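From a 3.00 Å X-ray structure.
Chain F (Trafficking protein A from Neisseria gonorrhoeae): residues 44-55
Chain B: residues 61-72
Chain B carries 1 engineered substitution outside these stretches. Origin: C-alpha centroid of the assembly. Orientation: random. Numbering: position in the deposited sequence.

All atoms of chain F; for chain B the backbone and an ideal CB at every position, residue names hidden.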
# COMPACT_ATOMS: atom_id res chain seq x y z
N THR F 44 2.87 -12.34 -34.89
CA THR F 44 4.25 -12.80 -34.78
C THR F 44 5.10 -11.68 -35.39
O THR F 44 5.17 -11.51 -36.60
CB THR F 44 4.52 -14.13 -35.55
OG1 THR F 44 4.11 -15.25 -34.75
CG2 THR F 44 5.99 -14.29 -35.85
N VAL F 45 5.72 -10.90 -34.51
CA VAL F 45 6.56 -9.78 -34.93
C VAL F 45 7.88 -10.25 -35.54
O VAL F 45 8.43 -11.25 -35.10
CB VAL F 45 6.87 -8.88 -33.71
CG1 VAL F 45 7.98 -7.92 -34.03
CG2 VAL F 45 5.62 -8.13 -33.29
N ARG F 46 8.36 -9.53 -36.55
CA ARG F 46 9.64 -9.87 -37.19
C ARG F 46 10.75 -8.94 -36.67
O ARG F 46 11.18 -8.02 -37.36
CB ARG F 46 9.54 -9.72 -38.71
CG ARG F 46 8.60 -10.69 -39.39
CD ARG F 46 8.84 -10.72 -40.90
NE ARG F 46 9.93 -11.63 -41.26
CZ ARG F 46 10.89 -11.34 -42.13
NH1 ARG F 46 10.93 -10.15 -42.73
NH2 ARG F 46 11.83 -12.25 -42.40
N LEU F 47 11.24 -9.20 -35.46
CA LEU F 47 12.23 -8.34 -34.84
C LEU F 47 13.37 -7.83 -35.71
O LEU F 47 13.67 -6.64 -35.71
CB LEU F 47 12.80 -9.03 -33.60
CG LEU F 47 13.64 -8.15 -32.68
CD1 LEU F 47 12.88 -6.88 -32.30
CD2 LEU F 47 14.00 -8.95 -31.44
N GLY F 48 14.01 -8.73 -36.44
CA GLY F 48 15.11 -8.32 -37.29
C GLY F 48 14.70 -7.25 -38.29
O GLY F 48 15.19 -6.13 -38.24
N SER F 49 13.78 -7.62 -39.17
CA SER F 49 13.27 -6.73 -40.20
C SER F 49 12.63 -5.47 -39.65
O SER F 49 12.70 -4.41 -40.26
CB SER F 49 12.26 -7.49 -41.08
OG SER F 49 12.91 -8.49 -41.85
N MET F 50 12.00 -5.59 -38.48
CA MET F 50 11.33 -4.46 -37.82
C MET F 50 12.28 -3.28 -37.66
O MET F 50 11.98 -2.16 -38.07
CB MET F 50 10.84 -4.89 -36.44
CG MET F 50 9.37 -4.68 -36.19
SD MET F 50 8.92 -2.94 -36.20
CE MET F 50 9.28 -2.50 -34.45
N LEU F 51 13.43 -3.55 -37.04
CA LEU F 51 14.45 -2.55 -36.77
C LEU F 51 15.14 -2.06 -38.03
O LEU F 51 15.16 -0.86 -38.32
CB LEU F 51 15.51 -3.14 -35.83
CG LEU F 51 15.02 -3.68 -34.49
CD1 LEU F 51 16.14 -4.40 -33.79
CD2 LEU F 51 14.52 -2.53 -33.65
N ALA F 52 15.74 -2.99 -38.77
CA ALA F 52 16.44 -2.68 -40.00
C ALA F 52 15.62 -1.75 -40.88
O ALA F 52 16.14 -1.07 -41.76
CB ALA F 52 16.74 -3.95 -40.74
N SER F 53 14.32 -1.75 -40.63
CA SER F 53 13.39 -0.91 -41.36
C SER F 53 13.49 0.50 -40.78
O SER F 53 13.82 1.46 -41.47
CB SER F 53 11.97 -1.45 -41.18
OG SER F 53 11.22 -1.31 -42.36
N ILE F 54 13.21 0.58 -39.49
CA ILE F 54 13.27 1.81 -38.74
C ILE F 54 14.62 2.46 -38.95
O ILE F 54 14.76 3.67 -38.84
CB ILE F 54 13.10 1.52 -37.26
CG1 ILE F 54 11.65 1.09 -37.01
CG2 ILE F 54 13.48 2.70 -36.44
CD1 ILE F 54 11.36 0.73 -35.60
N GLY F 55 15.62 1.65 -39.26
CA GLY F 55 16.95 2.18 -39.47
C GLY F 55 17.13 2.74 -40.86
O GLY F 55 17.75 3.77 -41.05
N UNK B 61 10.99 8.59 -31.26
CA UNK B 61 9.60 8.20 -31.45
C UNK B 61 9.47 6.68 -31.51
O UNK B 61 8.73 6.08 -30.73
CB UNK B 61 9.04 8.83 -32.72
N UNK B 62 10.18 6.09 -32.45
CA UNK B 62 10.18 4.65 -32.66
C UNK B 62 10.65 3.93 -31.43
O UNK B 62 9.96 3.08 -30.89
CB UNK B 62 11.06 4.27 -33.86
N UNK B 63 11.84 4.30 -30.98
CA UNK B 63 12.46 3.71 -29.81
C UNK B 63 11.50 3.51 -28.66
O UNK B 63 11.55 2.49 -27.97
CB UNK B 63 13.63 4.58 -29.35
N UNK B 64 10.63 4.48 -28.45
CA UNK B 64 9.67 4.43 -27.35
C UNK B 64 8.30 3.87 -27.71
O UNK B 64 7.64 3.26 -26.87
CB UNK B 64 9.49 5.84 -26.78
N UNK B 65 7.87 4.09 -28.94
CA UNK B 65 6.56 3.65 -29.35
C UNK B 65 6.53 2.29 -30.04
O UNK B 65 5.56 1.54 -29.92
CB UNK B 65 5.95 4.70 -30.28
N UNK B 66 7.60 1.97 -30.76
CA UNK B 66 7.67 0.73 -31.52
C UNK B 66 8.64 -0.33 -30.99
O UNK B 66 8.23 -1.45 -30.70
CB UNK B 66 8.06 1.07 -32.96
N UNK B 67 9.92 0.01 -30.88
CA UNK B 67 10.93 -0.93 -30.40
C UNK B 67 10.72 -1.36 -28.96
O UNK B 67 10.34 -2.49 -28.68
CB UNK B 67 12.32 -0.31 -30.54
N UNK B 68 10.97 -0.45 -28.03
CA UNK B 68 10.86 -0.79 -26.62
C UNK B 68 9.56 -1.41 -26.12
O UNK B 68 9.59 -2.20 -25.19
CB UNK B 68 11.11 0.48 -25.81
N UNK B 69 8.41 -1.06 -26.70
CA UNK B 69 7.16 -1.67 -26.21
C UNK B 69 7.10 -3.19 -26.45
O UNK B 69 6.34 -3.90 -25.79
CB UNK B 69 5.96 -1.00 -26.89
N UNK B 70 7.91 -3.68 -27.39
CA UNK B 70 7.95 -5.10 -27.71
C UNK B 70 8.59 -5.92 -26.61
O UNK B 70 8.40 -7.13 -26.56
CB UNK B 70 8.70 -5.32 -29.02
N UNK B 71 9.38 -5.29 -25.75
CA UNK B 71 10.04 -6.02 -24.67
C UNK B 71 9.43 -5.67 -23.31
O UNK B 71 9.91 -6.12 -22.26
CB UNK B 71 11.54 -5.72 -24.67
N UNK B 72 8.36 -4.88 -23.33
CA UNK B 72 7.69 -4.48 -22.10
C UNK B 72 7.35 -5.71 -21.28
O UNK B 72 6.60 -6.58 -21.72
CB UNK B 72 6.43 -3.67 -22.40

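Chain F offers this partner a nearly unbroken apolar surface, made by Val F45, Leu F47, Met F50, Leu F51 and Ile F54, and the two helices run roughly antiparallel, at 157°. Low positions of chain B therefore lie near Ile F54 and high ones near Val F45.

Position 61 is helical, with nothing of chain F within 5.5 Å of its ideal CB, so polar or charged residues fit; it is Glu B61.

At position 62 CA-to-CB points toward chain F, and the ideal CB lies 3.9 Å from Ile F54 CG2. An aliphatic residue would suit, as would a long polar one whose methylenes cover the isoleucine. The residue is Arg B62: its CG packs 3.8 Å from Ile F54 CG2, while its guanidinium hydrogen-bonds just outside the stretch.

Positions 63, 64 and 65 have no chain F atom near their ideal CB, and the visible stretch sets little beyond helical backbone angles. They are Met B63, whose CA-to-CB bond points away, Glu B64 and Gln B65.

Position 66 points toward chain F, its ideal CB 4.1 Å from Met F50 CE and 4.2 Å from Ile F54 CD1. With methyl groups already so near, a small residue such as alanine, serine or cysteine is a natural choice. Ser B66 presents its CB, 4.3 Å from Ile F54 CD1.

At position 67 the bond points sideways, but Leu F51 CD2 is 4.4 Å from the ideal CB, with Ile F54 and Met F50 a little farther off. Isoleucine, leucine, valine or methionine would suit this greasy setting. Ile B67 turns its CD1 inward, 3.0 Å from Ile F54 CD1 and 3.1 Å from Leu F51 CD2, very tight for methyl groups.

Positions 68 and 69 find no chain F atom near their ideal CB. Both phi values, -53° and -65°, allow proline, but the N at 68 donates to the O at 63, a bond proline would lose; the N at 69 has no such partner within the stretch. They are Leu B68 and Pro B69.

Position 70 points toward chain F across a gap that a short side chain would not bridge; leucine or methionine could reach the apolar atoms beyond. Leu B70 does so: its CD2 lies 3.8 Å from Val F45 CG2, and its CD1 3.8 Å from Met F50 CE.

Position 71 points sideways, and its ideal CB is 7.8 Å from Leu F47 CD1, so only a long side chain could arrive, preferably an apolar one, aromatic or otherwise. Phe B71 extends its ring until CZ is 3.8 Å from Leu F47 CD2, which meets the ring edge.

Position 72 is out of reach and loosely constrained; it is Ala B72.

Chain B (61-72) ERMEQSILPLFA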
# COMPACT_ATOMS: atom_id res chain seq x y z
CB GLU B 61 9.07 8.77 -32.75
CG GLU B 61 7.64 8.40 -33.04
CD GLU B 61 6.68 9.23 -32.24
OE1 GLU B 61 6.62 10.45 -32.50
OE2 GLU B 61 6.00 8.66 -31.36
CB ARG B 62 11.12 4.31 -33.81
CG ARG B 62 10.69 4.93 -35.11
CD ARG B 62 9.43 4.26 -35.64
NE ARG B 62 9.04 4.88 -36.90
CZ ARG B 62 8.43 6.06 -36.99
NH1 ARG B 62 8.14 6.75 -35.90
NH2 ARG B 62 8.15 6.56 -38.19
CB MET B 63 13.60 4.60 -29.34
CG MET B 63 14.32 4.05 -28.13
SD MET B 63 15.07 2.46 -28.47
CE MET B 63 16.76 2.97 -28.86
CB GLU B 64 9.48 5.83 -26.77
CG GLU B 64 10.72 6.48 -26.23
CD GLU B 64 11.38 5.64 -25.17
OE1 GLU B 64 10.65 4.96 -24.41
OE2 GLU B 64 12.63 5.66 -25.09
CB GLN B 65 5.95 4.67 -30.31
CG GLN B 65 6.08 6.11 -29.89
CD GLN B 65 5.20 6.47 -28.73
OE1 GLN B 65 5.05 7.65 -28.39
NE2 GLN B 65 4.60 5.45 -28.09
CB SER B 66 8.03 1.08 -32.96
OG SER B 66 7.38 2.28 -33.35
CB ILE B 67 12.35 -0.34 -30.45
CG1 ILE B 67 12.54 0.52 -31.69
CG2 ILE B 67 13.36 -1.48 -30.43
CD1 ILE B 67 12.50 -0.24 -32.95
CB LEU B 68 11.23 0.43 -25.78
CG LEU B 68 12.69 0.47 -25.30
CD1 LEU B 68 13.61 -0.27 -26.26
CD2 LEU B 68 13.13 1.93 -25.14
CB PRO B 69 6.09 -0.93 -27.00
CG PRO B 69 6.70 0.40 -27.23
CD PRO B 69 8.11 0.04 -27.63
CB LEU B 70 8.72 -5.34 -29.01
CG LEU B 70 8.08 -4.81 -30.29
CD1 LEU B 70 9.10 -4.80 -31.43
CD2 LEU B 70 6.87 -5.66 -30.62
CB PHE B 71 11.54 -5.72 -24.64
CG PHE B 71 12.25 -6.08 -25.90
CD1 PHE B 71 12.39 -5.17 -26.93
CD2 PHE B 71 12.75 -7.37 -26.08
CE1 PHE B 71 13.01 -5.52 -28.13
CE2 PHE B 71 13.37 -7.73 -27.27
CZ PHE B 71 13.50 -6.80 -28.30
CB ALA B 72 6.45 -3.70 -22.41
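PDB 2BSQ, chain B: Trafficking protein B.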